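Local coordinates for aldehyde dehydrogenase (Staphylococcus aureus, PDB 6K10), which oxidises the carotenoid aldehyde 4,4'-diaponeurosporen-4-al to 4,4'-diaponeurosporenoic acid, using NAD+, on the way to the pigment staphyloxanthin, at residues A[369-373]-A[390-394]; A[357-361]-A[385-390]. The protein carries 1 engineered substitution. The contacts are given in a common frame with arbitrary orientation. Residues are numbered along the deposited sequence.

Contact 1. Residues A[369-373]-A[390-394]; sequences KPLSL and LSFGG
The ring of F392 (chi1 48°, p) lies beneath L373 in a CH-pi contact: CB of L373 is 3.6 Å from the ring centroid, 10° off its normal. L373 CD1 also meets L390 CD1 at 3.8 Å, and P370 CD meets F392 CB at 4.0 Å. This is the entry to two neighbouring parallel strands, 372-376 and 394-397, joined through helix 380-389 as a beta-alpha-beta crossover. The register pairs P370 with F392, L371 with G393 and S372 with G394 (CA-CA 5.2, 4.4 and 5.0 Å). Both segments are kinked at the middle pair, where L371 (-63/-36) and G393 (-58/-61) interrupt extended backbone. L371 also touches S251, an engineered residue at a predicted active-site position. At the polar edge, G393 N donates to P370 O (2.9 Å), G394 N to L371 O (3.0 Å) and L373 N to G394 O (3.3 Å). S372 OG bonds S222 OG, and S391 OG bonds E110 of the second subunit. An ideal CB on G393 would clash with L371 O, 2.3 Å away.

Contact 2. Residues A[357-361]-A[385-390]; sequences LDEAI and RVINEL
R385 is the polar hub between helices 357-361 and 385-389, its guanidinium held by carboxylates from both. D358 OD1 accepts from R385 NH1 at 2.8 Å and from NH2 at 2.9 Å, with N-H...O angles of 141° and 140°, and lies near the guanidinium plane. One turn along its own helix, E389 takes up R385 through both oxygens: NE donates to OE2 at 2.6 Å (169°) and NH2 to OE1 at 2.9 Å (159°). NH2 therefore serves both acids, and D358, R385 and E389 form a salt-bridge network. R385 is m, t, p with chi1 at -87°, E389 is m, t with chi3 at 36°, and D358 has chi1 m. I361 CD1 lies over one guanidinium face, 3.8 Å from R385 NH2 and 3.7 Å from E389 OE1.

The two helices are the connections of successive beta-alpha-beta units, leading into strands 372-376 and 394-397. Their short axes approach to 11.4 Å and cross at -34°. V386 and L390 also pack on L373 of strand 372-376. Between the helices, I361 CG2 meets L390 CD2 at 3.7 Å and L357 CD2 meets V386 CG2 at 4.3 Å. The closest CA pair is I361 with L390, 7.1 Å apart.

Backbone donors follow helical pairing: I361 N to L357 O (2.9 Å), E389 N to R385 O (2.8 Å) and L390 N to V386 O (3.1 Å). At the end of helix 380-389, the carbonyls of I387 and L390 both accept from K435 NZ of the second subunit, while N388 OD1 accepts from K108 NZ of that subunit.

In the fold
Contact 1 is the more deeply buried: eight of its ten touching residues are buried and its centre is 13 Å from that of the chain, against three of seven and 24 Å for contact 2. Backbone bonds join the strand entries in contact 1, where L371 borders the predicted active-site residues E217 and S251, the latter engineered. Charged side chains tie the helices of contact 2, away from those sites. The elements are consecutive, helix 357-365, strand 372-376 and helix 380-389, so the segments alternate along the chain. L390 belongs to both contacts, and L373 CD2 touches V386 CG1 at 3.5 Å. Both contacts also meet the second subunit.

Contact 1. Residues A[369-373]-A[390-394]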
loop_
_atom_site.group_PDB
_atom_site.type_symbol
_atom_site.label_atom_id
_atom_site.label_comp_id
_atom_site.label_asym_id
_atom_site.label_seq_id
_atom_site.Cartn_x
_atom_site.Cartn_y
_atom_site.Cartn_z
ATOM N N LYS A 369 17.567 3.171 -5.003
ATOM C CA LYS A 369 17.069 4.043 -3.949
ATOM C C LYS A 369 17.275 3.387 -2.589
ATOM O O LYS A 369 16.731 2.299 -2.344
ATOM C CB LYS A 369 15.592 4.356 -4.172
ATOM C CG LYS A 369 15.304 5.030 -5.504
ATOM C CD LYS A 369 13.816 5.242 -5.713
ATOM C CE LYS A 369 13.545 6.041 -6.979
ATOM N NZ LYS A 369 12.088 6.133 -7.267
ATOM N N PRO A 370 18.045 3.992 -1.691
ATOM C CA PRO A 370 18.377 3.329 -0.431
ATOM C C PRO A 370 17.282 3.499 0.613
ATOM O O PRO A 370 16.440 4.396 0.537
ATOM C CB PRO A 370 19.665 4.035 0.002
ATOM C CG PRO A 370 19.515 5.416 -0.549
ATOM C CD PRO A 370 18.712 5.300 -1.825
ATOM N N LEU A 371 17.314 2.602 1.602
ATOM C CA LEU A 371 16.337 2.657 2.685
ATOM C C LEU A 371 16.473 3.942 3.485
ATOM O O LEU A 371 15.474 4.508 3.940
ATOM C CB LEU A 371 16.492 1.441 3.598
ATOM C CG LEU A 371 15.517 1.326 4.773
ATOM C CD1 LEU A 371 14.097 1.642 4.352
ATOM C CD2 LEU A 371 15.587 -0.064 5.363
ATOM N N SER A 372 17.700 4.419 3.672
ATOM C CA SER A 372 17.903 5.664 4.388
ATOM C C SER A 372 18.973 6.493 3.697
ATOM O O SER A 372 19.787 5.985 2.924
ATOM C CB SER A 372 18.268 5.422 5.860
ATOM O OG SER A 372 19.554 4.859 5.988
ATOM N N LEU A 373 18.936 7.795 3.969
ATOM C CA LEU A 373 19.961 8.727 3.525
ATOM C C LEU A 373 20.171 9.759 4.619
ATOM O O LEU A 373 19.214 10.189 5.264
ATOM C CB LEU A 373 19.586 9.419 2.210
ATOM C CG LEU A 373 20.590 10.434 1.640
ATOM C CD1 LEU A 373 20.625 10.376 0.121
ATOM C CD2 LEU A 373 20.270 11.851 2.106
ATOM N N LEU A 390 16.775 13.710 -4.275
ATOM C CA LEU A 390 17.096 12.304 -4.069
ATOM C C LEU A 390 15.948 11.614 -3.349
ATOM O O LEU A 390 15.491 12.088 -2.304
ATOM C CB LEU A 390 18.387 12.144 -3.265
ATOM C CG LEU A 390 19.665 12.593 -3.970
ATOM C CD1 LEU A 390 20.840 12.561 -3.008
ATOM C CD2 LEU A 390 19.934 11.719 -5.187
ATOM N N SER A 391 15.492 10.496 -3.907
ATOM C CA SER A 391 14.447 9.689 -3.296
ATOM C C SER A 391 15.066 8.547 -2.505
ATOM O O SER A 391 16.000 7.883 -2.967
ATOM C CB SER A 391 13.485 9.128 -4.345
ATOM O OG SER A 391 12.514 8.296 -3.730
ATOM N N PHE A 392 14.536 8.326 -1.310
ATOM C CA PHE A 392 15.006 7.278 -0.418
ATOM C C PHE A 392 13.887 6.999 0.571
ATOM O O PHE A 392 12.912 7.747 0.654
ATOM C CB PHE A 392 16.305 7.683 0.287
ATOM C CG PHE A 392 16.264 9.058 0.897
ATOM C CD1 PHE A 392 16.603 10.174 0.149
ATOM C CD2 PHE A 392 15.889 9.233 2.218
ATOM C CE1 PHE A 392 16.566 11.438 0.705
ATOM C CE2 PHE A 392 15.850 10.496 2.781
ATOM C CZ PHE A 392 16.191 11.599 2.023
ATOM N N GLY A 393 14.032 5.908 1.315
ATOM C CA GLY A 393 12.989 5.511 2.242
ATOM C C GLY A 393 12.672 6.575 3.273
ATOM O O GLY A 393 11.543 7.070 3.349
ATOM N N GLY A 394 13.673 6.930 4.068
ATOM C CA GLY A 394 13.570 7.996 5.051
ATOM C C GLY A 394 14.968 8.337 5.509
ATOM O O GLY A 394 15.924 7.631 5.196
#

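Contact 2. Residues A[357-361]-A[385-390]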
loop_
_atom_site.group_PDB
_atom_site.type_symbol
_atom_site.label_atom_id
_atom_site.label_comp_id
_atom_site.label_asym_id
_atom_site.label_seq_id
_atom_site.Cartn_x
_atom_site.Cartn_y
_atom_site.Cartn_z
ATOM N N LEU A 357 28.347 19.119 -4.717
ATOM C CA LEU A 357 27.149 18.381 -4.320
ATOM C C LEU A 357 26.488 17.689 -5.504
ATOM O O LEU A 357 25.865 16.629 -5.343
ATOM C CB LEU A 357 26.149 19.316 -3.642
ATOM C CG LEU A 357 24.973 18.590 -2.975
ATOM C CD1 LEU A 357 25.466 17.814 -1.766
ATOM C CD2 LEU A 357 23.848 19.548 -2.590
ATOM N N ASP A 358 26.598 18.278 -6.699
ATOM C CA ASP A 358 26.025 17.650 -7.885
ATOM C C ASP A 358 26.652 16.286 -8.143
ATOM O O ASP A 358 25.964 15.353 -8.583
ATOM C CB ASP A 358 26.187 18.568 -9.099
ATOM C CG ASP A 358 25.594 19.951 -8.867
ATOM O OD1 ASP A 358 24.354 20.106 -8.945
ATOM O OD2 ASP A 358 26.373 20.893 -8.609
ATOM N N GLU A 359 27.955 16.148 -7.874
ATOM C CA GLU A 359 28.608 14.855 -8.043
ATOM C C GLU A 359 28.119 13.849 -7.008
ATOM O O GLU A 359 27.845 12.688 -7.343
ATOM C CB GLU A 359 30.126 15.022 -7.963
ATOM N N ALA A 360 27.984 14.276 -5.752
ATOM C CA ALA A 360 27.454 13.381 -4.727
ATOM C C ALA A 360 26.040 12.918 -5.071
ATOM O O ALA A 360 25.719 11.729 -4.959
ATOM C CB ALA A 360 27.481 14.077 -3.366
ATOM N N ILE A 361 25.189 13.844 -5.518
ATOM C CA ILE A 361 23.817 13.505 -5.894
ATOM C C ILE A 361 23.803 12.561 -7.091
ATOM O O ILE A 361 23.058 11.573 -7.115
ATOM C CB ILE A 361 23.011 14.794 -6.165
ATOM C CG1 ILE A 361 22.715 15.520 -4.850
ATOM C CG2 ILE A 361 21.731 14.497 -6.947
ATOM C CD1 ILE A 361 22.014 16.861 -5.023
ATOM N N ARG A 385 18.062 20.804 -1.394
ATOM C CA ARG A 385 18.407 20.099 -2.626
ATOM C C ARG A 385 18.368 18.589 -2.429
ATOM O O ARG A 385 17.811 17.857 -3.254
ATOM C CB ARG A 385 19.792 20.530 -3.112
ATOM C CG ARG A 385 19.806 21.761 -3.995
ATOM C CD ARG A 385 21.068 21.784 -4.845
ATOM N NE ARG A 385 20.996 20.807 -5.929
ATOM C CZ ARG A 385 22.015 20.480 -6.716
ATOM N NH1 ARG A 385 23.201 21.047 -6.541
ATOM N NH2 ARG A 385 21.849 19.580 -7.677
ATOM N N VAL A 386 18.959 18.105 -1.336
ATOM C CA VAL A 386 19.074 16.664 -1.131
ATOM C C VAL A 386 17.702 16.040 -0.908
ATOM O O VAL A 386 17.380 14.989 -1.477
ATOM C CB VAL A 386 20.026 16.370 0.039
ATOM C CG1 VAL A 386 19.906 14.923 0.458
ATOM C CG2 VAL A 386 21.458 16.689 -0.359
ATOM N N ILE A 387 16.874 16.674 -0.075
ATOM C CA ILE A 387 15.550 16.126 0.216
ATOM C C ILE A 387 14.673 16.150 -1.030
ATOM O O ILE A 387 13.874 15.233 -1.263
ATOM C CB ILE A 387 14.898 16.895 1.380
ATOM C CG1 ILE A 387 15.767 16.797 2.640
ATOM C CG2 ILE A 387 13.487 16.382 1.640
ATOM C CD1 ILE A 387 15.333 17.715 3.760
ATOM N N ASN A 388 14.823 17.183 -1.861
ATOM C CA ASN A 388 13.954 17.317 -3.026
ATOM C C ASN A 388 14.423 16.463 -4.198
ATOM O O ASN A 388 13.596 15.932 -4.946
ATOM C CB ASN A 388 13.863 18.782 -3.454
ATOM C CG ASN A 388 13.156 19.648 -2.432
ATOM O OD1 ASN A 388 12.470 19.146 -1.542
ATOM N ND2 ASN A 388 13.298 20.959 -2.573
ATOM N N GLU A 389 15.736 16.315 -4.381
ATOM C CA GLU A 389 16.254 15.711 -5.603
ATOM C C GLU A 389 16.569 14.226 -5.483
ATOM O O GLU A 389 16.626 13.542 -6.511
ATOM C CB GLU A 389 17.512 16.452 -6.069
ATOM C CG GLU A 389 17.252 17.894 -6.469
ATOM C CD GLU A 389 18.518 18.631 -6.853
ATOM O OE1 GLU A 389 19.416 18.002 -7.452
ATOM O OE2 GLU A 389 18.616 19.837 -6.549
ATOM N N LEU A 390 16.775 13.710 -4.275
ATOM C CA LEU A 390 17.096 12.304 -4.069
ATOM C C LEU A 390 15.948 11.614 -3.349
ATOM O O LEU A 390 15.491 12.088 -2.304
ATOM C CB LEU A 390 18.387 12.144 -3.265
ATOM C CG LEU A 390 19.665 12.593 -3.970
ATOM C CD1 LEU A 390 20.840 12.561 -3.008
ATOM C CD2 LEU A 390 19.934 11.719 -5.187
#